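Local coordinates for solute-binding periplasmic protein of iron/siderophore ABC transporter (Yersinia pestis, PDB 6B2Y) that probably captures chelated iron in the periplasm and delivers it to an ABC transporter of the inner membrane, at residues L293-Q303 against P376-A384. Sequence-based numbering, arbitrary orientation.
Sequences LGAQVTPEQAQ and PSGTYWIEA
G294 and T379 pair their backbones in both directions, as a single antiparallel hydrogen-bonded bridge. G294 N donates to T379 O at 2.9 Å, and T379 N returns a bond to G294 O. The latter oxygen also accepts from V297 N, within the type I turn G294 to V297; the two donors reach it from opposite faces of its carbonyl plane.

Three side chains donate to backbone oxygens across the contact. S377 OG binds A295 O at 2.9 Å, in the carbonyl plane and on a lone pair. T379 OG1 reaches V297 O at 2.7 Å, but from above the carbonyl plane. Q303 gives an almost straight bond from NE2 to E383 O (2.7 Å). A bend at chi2 (59°) turns its amide toward the strand; its OE1 is taken by Q307.

Helix 299-310 begins beside strand 381-383, the edge strand of the mixed sheet in one lobe of this periplasmic binding protein, antiparallel to 326-330. T298 and Q301 form a capping box at the helix start. Q94, on helix 93-102, bonds L293 O and Q296 N.

Apolar contacts fill in between. The chi1 of T379 (-56°) that leaves OG1 beside the backbone N, within reach of V297 O, turns CG2 to A302 CB (3.8 Å). A302 CB also lies 4.4 Å from I382 CB. A295 CB packs on Y380 CZ.

G294 C lies over one face of the Y380 ring, offset toward its rim (3.9 Å from CZ), while W330 packs edge-to-face with this ring.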
loop_
_atom_site.group_PDB
_atom_site.type_symbol
_atom_site.label_atom_id
_atom_site.label_comp_id
_atom_site.label_asym_id
_atom_site.label_seq_id
_atom_site.Cartn_x
_atom_site.Cartn_y
_atom_site.Cartn_z
ATOM N N LEU A 293 -6.526 -9.841 -6.713
ATOM C CA LEU A 293 -5.353 -9.179 -7.270
ATOM C C LEU A 293 -4.138 -9.573 -6.449
ATOM O O LEU A 293 -4.266 -9.888 -5.259
ATOM C CB LEU A 293 -5.497 -7.645 -7.255
ATOM C CG LEU A 293 -6.636 -7.036 -8.065
ATOM C CD1 LEU A 293 -6.955 -5.626 -7.572
ATOM C CD2 LEU A 293 -6.276 -7.035 -9.533
ATOM N N GLY A 294 -2.949 -9.545 -7.080
ATOM C CA GLY A 294 -1.705 -9.800 -6.383
ATOM C C GLY A 294 -0.713 -10.588 -7.226
ATOM O O GLY A 294 -0.907 -10.812 -8.418
ATOM N N ALA A 295 0.370 -11.029 -6.571
ATOM C CA ALA A 295 1.546 -11.526 -7.284
ATOM C C ALA A 295 1.285 -12.838 -8.006
ATOM O O ALA A 295 2.103 -13.230 -8.847
ATOM C CB ALA A 295 2.722 -11.692 -6.319
ATOM N N GLN A 296 0.180 -13.516 -7.703
ATOM C CA GLN A 296 -0.139 -14.796 -8.326
ATOM C C GLN A 296 -1.442 -14.738 -9.106
ATOM O O GLN A 296 -1.971 -15.786 -9.509
ATOM C CB GLN A 296 -0.202 -15.901 -7.266
ATOM C CG GLN A 296 1.121 -16.116 -6.513
ATOM C CD GLN A 296 1.008 -17.164 -5.420
ATOM O OE1 GLN A 296 0.099 -17.125 -4.589
ATOM N NE2 GLN A 296 1.927 -18.126 -5.431
ATOM N N VAL A 297 -1.975 -13.546 -9.344
ATOM C CA VAL A 297 -3.245 -13.379 -10.037
ATOM C C VAL A 297 -2.973 -13.068 -11.502
ATOM O O VAL A 297 -2.119 -12.231 -11.822
ATOM C CB VAL A 297 -4.086 -12.269 -9.380
ATOM C CG1 VAL A 297 -5.322 -11.985 -10.209
ATOM C CG2 VAL A 297 -4.468 -12.701 -7.975
ATOM N N THR A 298 -3.693 -13.759 -12.399
ATOM C CA THR A 298 -3.615 -13.525 -13.833
ATOM C C THR A 298 -4.617 -12.460 -14.247
ATOM O O THR A 298 -5.611 -12.232 -13.551
ATOM C CB THR A 298 -3.909 -14.821 -14.596
ATOM O OG1 THR A 298 -5.295 -15.166 -14.437
ATOM C CG2 THR A 298 -3.058 -15.949 -14.068
ATOM N N PRO A 299 -4.392 -11.802 -15.394
ATOM C CA PRO A 299 -5.399 -10.852 -15.895
ATOM C C PRO A 299 -6.803 -11.426 -15.917
ATOM O O PRO A 299 -7.738 -10.762 -15.459
ATOM C CB PRO A 299 -4.886 -10.518 -17.301
ATOM C CG PRO A 299 -3.396 -10.643 -17.178
ATOM C CD PRO A 299 -3.170 -11.796 -16.220
ATOM N N GLU A 300 -6.973 -12.667 -16.388
ATOM C CA GLU A 300 -8.312 -13.230 -16.509
ATOM C C GLU A 300 -8.986 -13.378 -15.149
ATOM O O GLU A 300 -10.168 -13.057 -15.001
ATOM C CB GLU A 300 -8.259 -14.581 -17.232
ATOM C CG GLU A 300 -9.566 -15.356 -17.181
ATOM C CD GLU A 300 -9.552 -16.497 -16.159
ATOM O OE1 GLU A 300 -10.353 -16.447 -15.196
ATOM O OE2 GLU A 300 -8.748 -17.447 -16.322
ATOM N N GLN A 301 -8.248 -13.854 -14.139
ATOM C CA GLN A 301 -8.830 -14.014 -12.806
ATOM C C GLN A 301 -9.228 -12.671 -12.204
ATOM O O GLN A 301 -10.306 -12.541 -11.600
ATOM C CB GLN A 301 -7.837 -14.708 -11.884
ATOM C CG GLN A 301 -7.553 -16.172 -12.204
ATOM C CD GLN A 301 -6.340 -16.669 -11.450
ATOM O OE1 GLN A 301 -5.414 -15.904 -11.180
ATOM N NE2 GLN A 301 -6.338 -17.951 -11.097
ATOM N N ALA A 302 -8.348 -11.676 -12.310
ATOM C CA ALA A 302 -8.682 -10.341 -11.824
ATOM C C ALA A 302 -9.957 -9.840 -12.490
ATOM O O ALA A 302 -10.914 -9.436 -11.815
ATOM C CB ALA A 302 -7.516 -9.388 -12.089
ATOM N N GLN A 303 -9.992 -9.904 -13.825
ATOM C CA GLN A 303 -11.151 -9.441 -14.578
ATOM C C GLN A 303 -12.421 -10.130 -14.123
ATOM O O GLN A 303 -13.459 -9.487 -13.985
ATOM C CB GLN A 303 -10.928 -9.677 -16.070
ATOM C CG GLN A 303 -11.987 -9.067 -16.954
ATOM C CD GLN A 303 -12.074 -7.575 -16.763
ATOM O OE1 GLN A 303 -13.066 -7.054 -16.249
ATOM N NE2 GLN A 303 -11.027 -6.873 -17.176
ATOM N N PRO A 376 8.937 -9.250 -11.023
ATOM C CA PRO A 376 7.521 -8.888 -11.009
ATOM C C PRO A 376 6.677 -10.029 -11.557
ATOM O O PRO A 376 7.094 -10.783 -12.442
ATOM C CB PRO A 376 7.451 -7.650 -11.912
ATOM C CG PRO A 376 8.704 -7.662 -12.707
ATOM C CD PRO A 376 9.739 -8.348 -11.865
ATOM N N SER A 377 5.482 -10.168 -11.002
ATOM C CA SER A 377 4.550 -11.182 -11.463
ATOM C C SER A 377 3.156 -10.763 -11.050
ATOM O O SER A 377 2.983 -9.907 -10.182
ATOM C CB SER A 377 4.887 -12.563 -10.893
ATOM O OG SER A 377 4.894 -12.522 -9.478
ATOM N N GLY A 378 2.167 -11.372 -11.685
ATOM C CA GLY A 378 0.793 -11.179 -11.266
ATOM C C GLY A 378 0.144 -9.919 -11.814
ATOM O O GLY A 378 0.597 -9.302 -12.784
ATOM N N THR A 379 -0.947 -9.538 -11.156
ATOM C CA THR A 379 -1.857 -8.508 -11.645
ATOM C C THR A 379 -2.235 -7.600 -10.481
ATOM O O THR A 379 -2.843 -8.058 -9.510
ATOM C CB THR A 379 -3.108 -9.143 -12.253
ATOM O OG1 THR A 379 -2.722 -10.053 -13.294
ATOM C CG2 THR A 379 -4.055 -8.079 -12.799
ATOM N N TYR A 380 -1.910 -6.313 -10.591
ATOM C CA TYR A 380 -2.151 -5.383 -9.497
ATOM C C TYR A 380 -3.149 -4.283 -9.837
ATOM O O TYR A 380 -3.459 -3.458 -8.971
ATOM C CB TYR A 380 -0.821 -4.767 -9.048
ATOM C CG TYR A 380 0.097 -5.756 -8.380
ATOM C CD1 TYR A 380 0.976 -6.538 -9.126
ATOM C CD2 TYR A 380 0.094 -5.916 -7.006
ATOM C CE1 TYR A 380 1.840 -7.439 -8.511
ATOM C CE2 TYR A 380 0.950 -6.813 -6.382
ATOM C CZ TYR A 380 1.812 -7.576 -7.142
ATOM O OH TYR A 380 2.661 -8.475 -6.511
ATOM N N TRP A 381 -3.663 -4.249 -11.062
ATOM C CA TRP A 381 -4.722 -3.325 -11.439
ATOM C C TRP A 381 -5.417 -3.922 -12.653
ATOM O O TRP A 381 -4.860 -4.792 -13.333
ATOM C CB TRP A 381 -4.171 -1.928 -11.743
ATOM C CG TRP A 381 -3.002 -1.931 -12.663
ATOM C CD1 TRP A 381 -3.030 -2.005 -14.037
ATOM C CD2 TRP A 381 -1.622 -1.853 -12.295
ATOM N NE1 TRP A 381 -1.750 -1.973 -14.538
ATOM C CE2 TRP A 381 -0.867 -1.881 -13.492
ATOM C CE3 TRP A 381 -0.944 -1.757 -11.070
ATOM C CZ2 TRP A 381 0.524 -1.839 -13.497
ATOM C CZ3 TRP A 381 0.444 -1.702 -11.084
ATOM C CH2 TRP A 381 1.162 -1.742 -12.286
ATOM N N ILE A 382 -6.637 -3.456 -12.916
ATOM C CA ILE A 382 -7.403 -3.955 -14.059
ATOM C C ILE A 382 -8.555 -3.003 -14.353
ATOM O O ILE A 382 -9.123 -2.382 -13.449
ATOM C CB ILE A 382 -7.901 -5.402 -13.805
ATOM C CG1 ILE A 382 -8.088 -6.139 -15.133
ATOM C CG2 ILE A 382 -9.186 -5.412 -12.993
ATOM C CD1 ILE A 382 -6.810 -6.720 -15.672
ATOM N N GLU A 383 -8.897 -2.883 -15.634
ATOM C CA GLU A 383 -10.097 -2.177 -16.052
ATOM C C GLU A 383 -11.182 -3.186 -16.400
ATOM O O GLU A 383 -10.911 -4.209 -17.036
ATOM C CB GLU A 383 -9.838 -1.276 -17.262
ATOM C CG GLU A 383 -8.411 -0.834 -17.442
ATOM C CD GLU A 383 -8.217 0.006 -18.698
ATOM O OE1 GLU A 383 -9.166 0.721 -19.094
ATOM O OE2 GLU A 383 -7.112 -0.049 -19.282
ATOM N N ALA A 384 -12.404 -2.891 -15.969
ATOM C CA ALA A 384 -13.575 -3.671 -16.324
ATOM C C ALA A 384 -13.721 -3.764 -17.838
ATOM O O ALA A 384 -13.861 -4.862 -18.387
ATOM C CB ALA A 384 -14.822 -3.061 -15.708
#